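Local coordinates for protein endo-1,4-b-d-mannanase (Trichoderma reesei, PDB 1QNR) that probably hydrolyses internal beta-1,4-mannosidic linkages of mannan polysaccharides, as an endo-acting beta-mannanase of glycoside hydrolase family 5, at residues Val18-Gly23 with Thr293-Arg298; Ile108-Asn113 with Thr142-Tyr147; Ala163-Asn168 with Val273-Gly278; Thr285-Trp290 with Gln333-Asn338. All coordinates share one frame; numbering follows the deposited sequence.

Contact 1: Val18-Gly23 with Thr293-Arg298; sequences VGYFAG and TSLTTR
The phenol oxygen of Tyr20 is held by two hydrogen bonds: Ser294 OG donates to Tyr20 OH at 2.8 Å, and Asp303 of strand 300-309 forms the second. The setting is a (beta/alpha)8 barrel. Tyr20 stands just ahead of the barrel strand 21-25, while Ser294 and Leu295 are the last two residues of helix 283-295, so the contact ties the entry of a strand to the end of a helix on the outer layer. Ser294 OG lies at the edge of the tyrosine ring and in its plane. Leu295 approaches differently, bringing its CD1 methyl over one face in a CH-pi contact, 3.9 Å from the ring centroid and only 18° off the normal. The ring gets there because CG of Tyr20 is swung opposite the backbone nitrogen (chi1 -168°), which carries the phenol outward to the helix. A phenylalanine here would keep the ring under Leu295 but would probably cost Ser294 and Asp303 their shared hydroxyl partner. Ile343 of helix 330-343 also packs on both Tyr20 and Leu295. Beyond the contact the helix unwinds at Thr296, and Thr297 OG1 turns back to Thr293 O at 2.7 Å, donating from above the carbonyl plane by 36°.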
# COMPACT_ATOMS: atom_id res chain seq x y z
N VAL A 18 -5.30 11.26 -17.94
CA VAL A 18 -3.90 10.89 -17.84
C VAL A 18 -3.15 12.03 -17.18
O VAL A 18 -3.15 13.22 -17.54
CB VAL A 18 -3.30 10.61 -19.24
CG1 VAL A 18 -1.83 10.28 -19.13
CG2 VAL A 18 -4.09 9.44 -19.87
N GLY A 19 -2.44 11.70 -16.08
CA GLY A 19 -1.66 12.71 -15.38
C GLY A 19 -1.34 12.33 -13.89
O GLY A 19 -1.85 11.33 -13.41
N TYR A 20 -0.47 13.10 -13.29
CA TYR A 20 -0.04 12.88 -11.89
C TYR A 20 -1.23 12.90 -10.92
O TYR A 20 -2.17 13.69 -11.10
CB TYR A 20 0.90 14.05 -11.54
CG TYR A 20 1.67 13.80 -10.21
CD1 TYR A 20 1.16 14.18 -8.98
CD2 TYR A 20 2.94 13.21 -10.27
CE1 TYR A 20 1.89 13.98 -7.78
CE2 TYR A 20 3.69 12.97 -9.10
CZ TYR A 20 3.16 13.35 -7.88
OH TYR A 20 3.86 13.16 -6.69
N PHE A 21 -1.18 12.02 -9.87
CA PHE A 21 -2.26 12.00 -8.88
C PHE A 21 -1.69 12.17 -7.47
O PHE A 21 -0.55 11.77 -7.17
CB PHE A 21 -3.06 10.67 -8.94
CG PHE A 21 -2.37 9.46 -8.34
CD1 PHE A 21 -2.43 9.15 -6.99
CD2 PHE A 21 -1.65 8.60 -9.18
CE1 PHE A 21 -1.73 8.04 -6.46
CE2 PHE A 21 -0.97 7.48 -8.66
CZ PHE A 21 -1.05 7.17 -7.31
N ALA A 22 -2.54 12.73 -6.60
CA ALA A 22 -2.27 12.67 -5.14
C ALA A 22 -3.27 11.72 -4.50
O ALA A 22 -4.46 11.70 -4.83
CB ALA A 22 -2.36 14.04 -4.45
N GLY A 23 -2.76 10.94 -3.51
CA GLY A 23 -3.64 10.04 -2.73
C GLY A 23 -3.21 10.02 -1.23
O GLY A 23 -2.41 10.86 -0.82
N THR A 293 9.41 17.79 -5.07
CA THR A 293 10.34 16.93 -5.82
C THR A 293 9.60 15.86 -6.59
O THR A 293 9.86 15.61 -7.79
CB THR A 293 11.41 16.38 -4.86
OG1 THR A 293 12.16 17.45 -4.24
CG2 THR A 293 12.37 15.41 -5.53
N SER A 294 8.66 15.15 -5.93
CA SER A 294 7.94 14.05 -6.61
C SER A 294 7.13 14.57 -7.78
O SER A 294 7.24 14.03 -8.90
CB SER A 294 7.04 13.38 -5.52
OG SER A 294 6.41 12.22 -6.13
N LEU A 295 6.42 15.73 -7.64
CA LEU A 295 5.61 16.25 -8.72
C LEU A 295 6.48 16.68 -9.91
O LEU A 295 5.97 16.63 -11.05
CB LEU A 295 4.83 17.49 -8.15
CG LEU A 295 3.97 18.27 -9.15
CD1 LEU A 295 2.96 17.40 -9.87
CD2 LEU A 295 3.18 19.36 -8.37
N THR A 296 7.69 17.15 -9.69
CA THR A 296 8.54 17.66 -10.78
C THR A 296 9.68 16.72 -11.20
O THR A 296 10.58 17.17 -11.96
CB THR A 296 9.19 19.00 -10.32
OG1 THR A 296 10.05 18.84 -9.18
CG2 THR A 296 8.12 20.08 -10.06
N THR A 297 9.64 15.42 -10.97
CA THR A 297 10.66 14.47 -11.37
C THR A 297 10.11 13.46 -12.34
O THR A 297 9.09 12.73 -12.11
CB THR A 297 11.28 13.76 -10.16
OG1 THR A 297 11.92 14.68 -9.27
CG2 THR A 297 12.41 12.82 -10.57
N ARG A 298 10.73 13.38 -13.54
CA ARG A 298 10.28 12.40 -14.54
C ARG A 298 10.35 10.95 -14.00
O ARG A 298 11.35 10.61 -13.34
CB ARG A 298 11.21 12.53 -15.79
CG ARG A 298 10.73 13.67 -16.70
CD ARG A 298 9.65 13.21 -17.66
NE ARG A 298 9.80 11.96 -18.45
CZ ARG A 298 8.76 11.47 -19.16
NH1 ARG A 298 7.59 12.17 -19.18
NH2 ARG A 298 8.78 10.34 -19.83

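Contact 2: Ile108-Asn113 with Thr142-Tyr147; sequences IPFVNN and TQYRKY
Phe110 and Tyr144 cross at about a right angle, and Val111 meets the same tyrosine in the same crosswise manner, so one phenol ring of the helix is set against two successive residues that follow a strand. This is packing within a beta-alpha-beta crossover of the TIM barrel: strand 105-109 gives way to the loop carrying Phe110 and Val111, and helix 138-155 lies on the route to the neighbouring parallel strand 161-165. Tyr144 does its touching with CE1, which lies 3.7 Å from Val111 CG1 and 3.9 Å from Phe110 CB. Val111 puts CG1 in the crowded position between its backbone nitrogen and carbonyl carbon (chi1 65°), and this is the methyl that meets the ring. Phe110 starts toward the helix along its CB bond, but its ring then turns off to pack among Val148, Val151 and Val152 of the same helix and Val191 of helix 178-194. Its CD2 still passes 4.1 Å from Tyr144 OH. That hydroxyl is not spent on the contact, for it bonds to Leu166 O, and Trp134 meets the Tyr144 ring edge-to-face, so the ring is fixed at its tip as well as packed along its flank. Tyr147, one helical turn further on, approaches the backbone of the loop instead. With its hydroxyl bonded to Gly57 O, it brings ring atom CE2 within 3.7 Å of Phe110 O.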
# COMPACT_ATOMS: atom_id res chain seq x y z
N ILE A 108 -4.67 -2.30 -2.56
CA ILE A 108 -4.98 -3.28 -1.51
C ILE A 108 -3.92 -4.38 -1.38
O ILE A 108 -3.80 -5.28 -2.25
CB ILE A 108 -6.37 -3.95 -1.80
CG1 ILE A 108 -7.49 -2.90 -1.94
CG2 ILE A 108 -6.71 -4.95 -0.66
CD1 ILE A 108 -8.89 -3.46 -2.19
N PRO A 109 -3.08 -4.32 -0.33
CA PRO A 109 -2.09 -5.38 -0.06
C PRO A 109 -2.72 -6.57 0.66
O PRO A 109 -3.63 -6.44 1.49
CB PRO A 109 -1.01 -4.68 0.85
CG PRO A 109 -1.86 -3.63 1.57
CD PRO A 109 -2.87 -3.13 0.54
N PHE A 110 -2.16 -7.80 0.40
CA PHE A 110 -2.71 -9.06 0.90
C PHE A 110 -2.14 -9.60 2.20
O PHE A 110 -2.82 -10.46 2.79
CB PHE A 110 -2.57 -10.19 -0.18
CG PHE A 110 -3.16 -9.87 -1.53
CD1 PHE A 110 -4.54 -9.65 -1.66
CD2 PHE A 110 -2.35 -9.84 -2.67
CE1 PHE A 110 -5.10 -9.40 -2.91
CE2 PHE A 110 -2.93 -9.57 -3.92
CZ PHE A 110 -4.30 -9.36 -4.06
N VAL A 111 -0.97 -9.13 2.62
CA VAL A 111 -0.33 -9.61 3.88
C VAL A 111 0.57 -8.46 4.38
O VAL A 111 1.05 -7.62 3.60
CB VAL A 111 0.49 -10.91 3.65
CG1 VAL A 111 1.69 -10.68 2.73
CG2 VAL A 111 0.89 -11.60 4.97
N ASN A 112 0.84 -8.48 5.69
CA ASN A 112 1.80 -7.51 6.28
C ASN A 112 3.17 -8.21 6.52
O ASN A 112 3.19 -9.35 7.04
CB ASN A 112 1.28 -7.05 7.65
CG ASN A 112 1.88 -5.69 8.06
OD1 ASN A 112 2.78 -5.12 7.43
ND2 ASN A 112 1.32 -5.10 9.12
N ASN A 113 4.28 -7.48 6.19
CA ASN A 113 5.59 -8.02 6.62
C ASN A 113 5.64 -8.02 8.15
O ASN A 113 6.19 -8.94 8.79
CB ASN A 113 6.71 -7.12 6.07
CG ASN A 113 8.09 -7.70 6.38
OD1 ASN A 113 8.47 -8.70 5.75
ND2 ASN A 113 8.89 -7.08 7.25
N THR A 142 0.61 -22.00 0.37
CA THR A 142 -0.65 -22.54 -0.11
C THR A 142 -1.83 -21.81 0.51
O THR A 142 -2.80 -21.39 -0.18
CB THR A 142 -0.74 -24.05 0.22
OG1 THR A 142 0.29 -24.67 -0.60
CG2 THR A 142 -2.09 -24.65 -0.21
N GLN A 143 -1.80 -21.51 1.82
CA GLN A 143 -2.86 -20.71 2.45
C GLN A 143 -2.84 -19.25 2.03
O GLN A 143 -3.95 -18.71 1.74
CB GLN A 143 -2.83 -20.87 4.00
CG GLN A 143 -4.04 -20.25 4.67
CD GLN A 143 -5.37 -20.86 4.30
OE1 GLN A 143 -5.46 -22.08 4.06
NE2 GLN A 143 -6.47 -20.09 4.25
N TYR A 144 -1.69 -18.61 1.91
CA TYR A 144 -1.60 -17.22 1.39
C TYR A 144 -2.26 -17.14 0.02
O TYR A 144 -3.03 -16.17 -0.25
CB TYR A 144 -0.14 -16.75 1.36
CG TYR A 144 0.13 -15.46 0.61
CD1 TYR A 144 -0.19 -14.19 1.15
CD2 TYR A 144 0.80 -15.50 -0.63
CE1 TYR A 144 0.07 -13.02 0.42
CE2 TYR A 144 1.10 -14.32 -1.34
CZ TYR A 144 0.69 -13.09 -0.81
OH TYR A 144 1.02 -11.96 -1.58
N ARG A 145 -1.96 -18.10 -0.88
CA ARG A 145 -2.59 -18.01 -2.22
C ARG A 145 -4.10 -18.29 -2.16
O ARG A 145 -4.87 -17.69 -2.96
CB ARG A 145 -1.92 -18.99 -3.24
CG ARG A 145 -0.43 -18.64 -3.43
CD ARG A 145 0.14 -19.64 -4.48
NE ARG A 145 1.33 -19.07 -5.04
CZ ARG A 145 1.82 -19.07 -6.25
NH1 ARG A 145 3.01 -18.44 -6.32
NH2 ARG A 145 1.19 -19.65 -7.32
N LYS A 146 -4.57 -19.13 -1.23
CA LYS A 146 -6.03 -19.31 -1.08
C LYS A 146 -6.65 -18.00 -0.61
O LYS A 146 -7.75 -17.63 -1.08
CB LYS A 146 -6.34 -20.42 -0.04
CG LYS A 146 -6.15 -21.85 -0.51
CD LYS A 146 -6.64 -22.83 0.59
CE LYS A 146 -8.13 -22.80 0.74
NZ LYS A 146 -8.70 -24.06 1.33
N TYR A 147 -5.96 -17.24 0.26
CA TYR A 147 -6.52 -15.92 0.70
C TYR A 147 -6.46 -14.89 -0.40
O TYR A 147 -7.47 -14.19 -0.62
CB TYR A 147 -5.66 -15.45 1.96
CG TYR A 147 -6.28 -14.16 2.50
CD1 TYR A 147 -7.54 -14.23 3.14
CD2 TYR A 147 -5.65 -12.93 2.35
CE1 TYR A 147 -8.17 -13.07 3.59
CE2 TYR A 147 -6.28 -11.76 2.81
CZ TYR A 147 -7.53 -11.85 3.36
OH TYR A 147 -8.19 -10.66 3.80

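Contact 3: Ala163-Asn168 with Val273-Gly278; sequences AWELGN and VFEEYG
The carboxylate planes of Glu165 and Glu275 stand 80° apart, whereas the Asn168 amide and the Glu276 carboxylate lie close to one plane, 21° apart. The first two acids come from opposite directions across the interior of the TIM barrel, both extended beyond CG, bringing Glu165 OE2 to 2.5 Å from Glu275 OE2. So short a gap suggests that one acid holds a proton. Arg54 forms salt bridges to both, and His241 bonds Glu275 OE1. Replacing Glu165 with an alanine would probably leave Glu275 without its facing acid and Arg54 with one carboxylate fewer. In the second pair Asn168 OD1 and Glu276 OE2, 3.2 Å apart, are both acceptors and do not bond; Arg54 serves each of them. A water accepts from Asn168 ND2 at 3.2 Å and donates to Glu276 OE2 at 2.8 Å; Asn168 ND2 also bonds Asn112 OD1, and Tyr243 holds Glu276 OE1. By family, Glu276 and Glu169, directly after Asn168, are probably the catalytic pair, with Glu165, Glu275 and Asn168 around them. A glycerol, probably from the crystallisation liquor, lies beside Glu276, consistent with a pocket. The chemistry implies that Arg54 probably offsets the buried Glu165-Glu275 pair and positions Asn168 and Glu276.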
# COMPACT_ATOMS: atom_id res chain seq x y z
N ALA A 163 -4.84 -1.01 -7.84
CA ALA A 163 -3.89 -2.14 -8.02
C ALA A 163 -4.01 -3.14 -6.85
O ALA A 163 -4.24 -2.73 -5.68
CB ALA A 163 -2.43 -1.61 -8.04
N TRP A 164 -3.69 -4.39 -7.18
CA TRP A 164 -3.45 -5.42 -6.13
C TRP A 164 -1.97 -5.27 -5.71
O TRP A 164 -1.10 -4.93 -6.57
CB TRP A 164 -3.66 -6.82 -6.71
CG TRP A 164 -5.07 -7.08 -7.18
CD1 TRP A 164 -5.47 -7.38 -8.45
CD2 TRP A 164 -6.26 -7.00 -6.37
NE1 TRP A 164 -6.84 -7.56 -8.48
CE2 TRP A 164 -7.35 -7.26 -7.23
CE3 TRP A 164 -6.51 -6.69 -5.02
CZ2 TRP A 164 -8.68 -7.33 -6.80
CZ3 TRP A 164 -7.86 -6.67 -4.58
CH2 TRP A 164 -8.90 -6.97 -5.49
N GLU A 165 -1.67 -5.51 -4.44
CA GLU A 165 -0.31 -5.34 -3.91
C GLU A 165 0.03 -6.59 -3.13
O GLU A 165 -0.70 -7.11 -2.27
CB GLU A 165 -0.27 -4.04 -3.08
CG GLU A 165 1.12 -3.76 -2.46
CD GLU A 165 1.19 -2.29 -2.03
OE1 GLU A 165 0.73 -2.03 -0.89
OE2 GLU A 165 1.59 -1.48 -2.94
N LEU A 166 1.25 -7.14 -3.45
CA LEU A 166 1.59 -8.44 -2.85
C LEU A 166 1.69 -8.34 -1.34
O LEU A 166 1.21 -9.30 -0.65
CB LEU A 166 2.87 -8.99 -3.51
CG LEU A 166 2.88 -9.12 -5.04
CD1 LEU A 166 4.09 -10.02 -5.45
CD2 LEU A 166 1.57 -9.63 -5.60
N GLY A 167 2.28 -7.29 -0.75
CA GLY A 167 2.26 -7.20 0.73
C GLY A 167 2.63 -5.77 1.11
O GLY A 167 3.04 -4.92 0.29
N ASN A 168 2.45 -5.50 2.42
CA ASN A 168 2.96 -4.23 2.97
C ASN A 168 4.43 -4.41 3.38
O ASN A 168 4.70 -5.12 4.39
CB ASN A 168 2.16 -3.79 4.18
CG ASN A 168 2.71 -2.47 4.78
OD1 ASN A 168 2.90 -1.46 4.07
ND2 ASN A 168 2.98 -2.52 6.07
N VAL A 273 5.33 4.97 -7.82
CA VAL A 273 4.41 5.59 -6.84
C VAL A 273 5.17 5.77 -5.52
O VAL A 273 5.72 4.79 -4.95
CB VAL A 273 3.12 4.76 -6.60
CG1 VAL A 273 2.21 5.36 -5.50
CG2 VAL A 273 2.30 4.66 -7.90
N PHE A 274 5.20 7.02 -5.06
CA PHE A 274 5.81 7.41 -3.77
C PHE A 274 4.71 7.08 -2.71
O PHE A 274 3.83 7.94 -2.45
CB PHE A 274 6.19 8.87 -3.84
CG PHE A 274 6.81 9.58 -2.68
CD1 PHE A 274 7.45 8.84 -1.67
CD2 PHE A 274 6.80 10.98 -2.59
CE1 PHE A 274 8.07 9.55 -0.63
CE2 PHE A 274 7.39 11.69 -1.54
CZ PHE A 274 8.05 10.94 -0.57
N GLU A 275 4.67 5.84 -2.24
CA GLU A 275 3.46 5.24 -1.65
C GLU A 275 3.25 5.48 -0.16
O GLU A 275 2.10 5.35 0.30
CB GLU A 275 3.52 3.72 -1.95
CG GLU A 275 2.31 2.91 -1.46
CD GLU A 275 2.44 1.42 -1.78
OE1 GLU A 275 3.37 0.76 -1.29
OE2 GLU A 275 1.47 0.93 -2.48
N GLU A 276 4.32 5.80 0.59
CA GLU A 276 4.19 6.21 1.99
C GLU A 276 5.28 7.21 2.32
O GLU A 276 6.43 6.99 1.84
CB GLU A 276 4.36 5.06 3.01
CG GLU A 276 3.34 3.90 2.97
CD GLU A 276 3.58 2.91 4.06
OE1 GLU A 276 4.38 3.19 5.02
OE2 GLU A 276 3.05 1.77 4.05
N TYR A 277 5.02 8.19 3.17
CA TYR A 277 6.11 9.06 3.68
C TYR A 277 5.60 9.82 4.91
O TYR A 277 4.41 10.11 5.03
CB TYR A 277 6.61 10.04 2.61
CG TYR A 277 5.57 10.93 1.98
CD1 TYR A 277 5.18 12.19 2.48
CD2 TYR A 277 4.92 10.56 0.77
CE1 TYR A 277 4.25 12.99 1.86
CE2 TYR A 277 3.98 11.36 0.15
CZ TYR A 277 3.61 12.58 0.68
OH TYR A 277 2.66 13.40 0.07
N GLY A 278 6.55 10.21 5.77
CA GLY A 278 6.16 11.09 6.90
C GLY A 278 7.42 11.60 7.59
O GLY A 278 8.47 10.92 7.58
O HOH W 1 3.19 0.58 6.63

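Contact 4: Thr285-Trp290 with Gln333-Asn338; sequences TNEAPW and QCLVKN. With SO4 (sulfate ion), chain C.
Ala288 and Leu335 bring helices 283-295 and 330-343 to a CA-to-CA distance of 6.5 Å, at a point where the first helix is kinked at Pro289 and the second widens into a pi-type turn, closed by Asn338 N bonding to Gln333 O at 3.0 Å. Leu335 is the side chain that bridges the gap. Its CG stands opposite the carbonyl carbon (chi1 -67°), and from there its two methyls divide the work. CD2 comes within 3.9 Å of Ala288 N, with the Ala288 methyl slightly farther off; CD1 reaches Glu287 OE1 at 3.8 Å. Glu287 crosses the leucine at about a right angle with its chain extended beyond CG, so CD2 lies against the start of its stem at CB and CD1 against the carboxylate, while OE2 accepts from Ala279 N. A covalent link reinforces the packing, because Cys334 forms a disulfide with Cys284. At the start of helix 283-295 a sulfate, probably from the crystallisation liquor, takes two bonds on a single oxygen: Thr285 N donates to its O4 at 2.9 Å (156° at the hydrogen), and Thr285 OG1 donates to O4 at 2.8 Å. Asn282 ND2 and Cys284 N also bond the sulfate. Further along, Trp290 packs on Phe274 and Tyr277 of strand 272-277 and on Ile258 of helix 253-267, setting helix 283-295 against the outside of the barrel, with helix 330-343 beside it.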
# COMPACT_ATOMS: atom_id res chain seq x y z
N THR A 285 6.85 21.88 7.17
CA THR A 285 8.15 22.34 6.72
C THR A 285 8.94 21.23 6.03
O THR A 285 9.56 21.52 4.97
CB THR A 285 9.00 22.86 7.90
OG1 THR A 285 8.30 24.01 8.49
CG2 THR A 285 10.39 23.35 7.55
N ASN A 286 8.99 20.03 6.61
CA ASN A 286 9.87 18.98 6.07
C ASN A 286 9.32 18.10 4.97
O ASN A 286 10.13 17.66 4.14
CB ASN A 286 10.32 18.09 7.27
CG ASN A 286 11.19 18.91 8.22
OD1 ASN A 286 12.05 19.66 7.76
ND2 ASN A 286 10.91 18.76 9.49
N GLU A 287 7.99 17.95 4.84
CA GLU A 287 7.40 17.07 3.81
C GLU A 287 6.98 17.84 2.55
O GLU A 287 7.03 17.30 1.42
CB GLU A 287 6.14 16.29 4.28
CG GLU A 287 6.40 15.45 5.51
CD GLU A 287 5.22 14.66 6.02
OE1 GLU A 287 4.25 14.46 5.24
OE2 GLU A 287 5.24 14.28 7.22
N ALA A 288 6.73 19.17 2.65
CA ALA A 288 6.38 19.97 1.46
C ALA A 288 7.44 19.88 0.36
O ALA A 288 7.13 19.73 -0.85
CB ALA A 288 6.05 21.43 1.89
N PRO A 289 8.76 20.00 0.65
CA PRO A 289 9.78 19.85 -0.39
C PRO A 289 9.77 18.48 -1.09
O PRO A 289 10.03 18.38 -2.31
CB PRO A 289 11.10 20.14 0.35
CG PRO A 289 10.72 20.92 1.56
CD PRO A 289 9.33 20.42 1.97
N TRP A 290 9.43 17.42 -0.32
CA TRP A 290 9.31 16.09 -0.93
C TRP A 290 8.18 15.98 -1.98
O TRP A 290 8.36 15.39 -3.03
CB TRP A 290 9.09 15.01 0.14
CG TRP A 290 10.10 14.88 1.24
CD1 TRP A 290 11.44 15.33 1.27
CD2 TRP A 290 9.93 14.22 2.47
NE1 TRP A 290 12.03 15.02 2.44
CE2 TRP A 290 11.13 14.29 3.23
CE3 TRP A 290 8.85 13.47 3.06
CZ2 TRP A 290 11.28 13.76 4.50
CZ3 TRP A 290 9.00 12.91 4.31
CH2 TRP A 290 10.22 13.02 5.03
N GLN A 333 -4.20 21.78 5.34
CA GLN A 333 -4.09 22.89 4.36
C GLN A 333 -2.73 22.79 3.70
O GLN A 333 -2.65 22.96 2.46
CB GLN A 333 -4.29 24.26 5.08
CG GLN A 333 -3.95 25.65 4.54
CD GLN A 333 -3.80 26.95 5.28
OE1 GLN A 333 -3.59 28.14 4.78
NE2 GLN A 333 -3.79 27.10 6.64
N CYS A 334 -1.68 22.64 4.46
CA CYS A 334 -0.31 22.65 3.94
C CYS A 334 0.08 21.47 3.00
O CYS A 334 0.69 21.68 1.94
CB CYS A 334 0.69 22.65 5.08
SG CYS A 334 2.44 22.62 4.62
N LEU A 335 -0.34 20.27 3.41
CA LEU A 335 0.11 19.04 2.72
C LEU A 335 -0.91 18.36 1.85
O LEU A 335 -0.61 17.38 1.15
CB LEU A 335 0.57 18.03 3.85
CG LEU A 335 1.82 18.51 4.60
CD1 LEU A 335 2.15 17.56 5.77
CD2 LEU A 335 3.03 18.71 3.68
N VAL A 336 -2.19 18.80 1.91
CA VAL A 336 -3.27 18.27 1.10
C VAL A 336 -3.85 19.36 0.17
O VAL A 336 -3.60 19.27 -1.04
CB VAL A 336 -4.39 17.59 1.96
CG1 VAL A 336 -5.37 16.89 1.02
CG2 VAL A 336 -3.75 16.59 2.92
N LYS A 337 -4.59 20.33 0.71
CA LYS A 337 -5.19 21.34 -0.23
C LYS A 337 -4.08 22.07 -0.98
O LYS A 337 -4.34 22.15 -2.23
CB LYS A 337 -6.04 22.30 0.63
CG LYS A 337 -6.74 23.32 -0.27
CD LYS A 337 -7.78 24.22 0.37
CE LYS A 337 -7.69 25.63 -0.26
NZ LYS A 337 -8.07 25.61 -1.70
N ASN A 338 -2.99 22.54 -0.45
CA ASN A 338 -2.00 23.31 -1.26
C ASN A 338 -1.35 22.39 -2.27
O ASN A 338 -1.00 22.83 -3.40
CB ASN A 338 -0.91 24.00 -0.44
CG ASN A 338 -1.38 25.17 0.46
OD1 ASN A 338 -0.61 25.61 1.38
ND2 ASN A 338 -2.63 25.52 0.30
S SO4 C . 5.36 22.61 10.92
O1 SO4 C . 4.38 21.40 10.74
O2 SO4 C . 5.83 22.67 12.34
O3 SO4 C . 4.63 23.88 10.61
O4 SO4 C . 6.50 22.53 9.98

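In the fold
All four contacts belong to one (beta/alpha)8 barrel. Contact 3 lies at its heart, about 3 Å from the chain's centre, with contacts 1 and 2 each about 15 Å from it, centre to centre, on opposite sides of the chain's centre. Strands 105-109 and 161-165, neighbours in the sheet, join contact 2 to contact 3. Strand 272-277 leads on into helix 283-295, which contacts 1 and 4 share. Contacts 2 and 3 come in series, nested within the loop that contact 1 closes, whereas contacts 1 and 4 interlace. The barrel closes where strand 21-25 pairs with strand 300-309, beside contact 1, around a central polar cluster at the presumed active site.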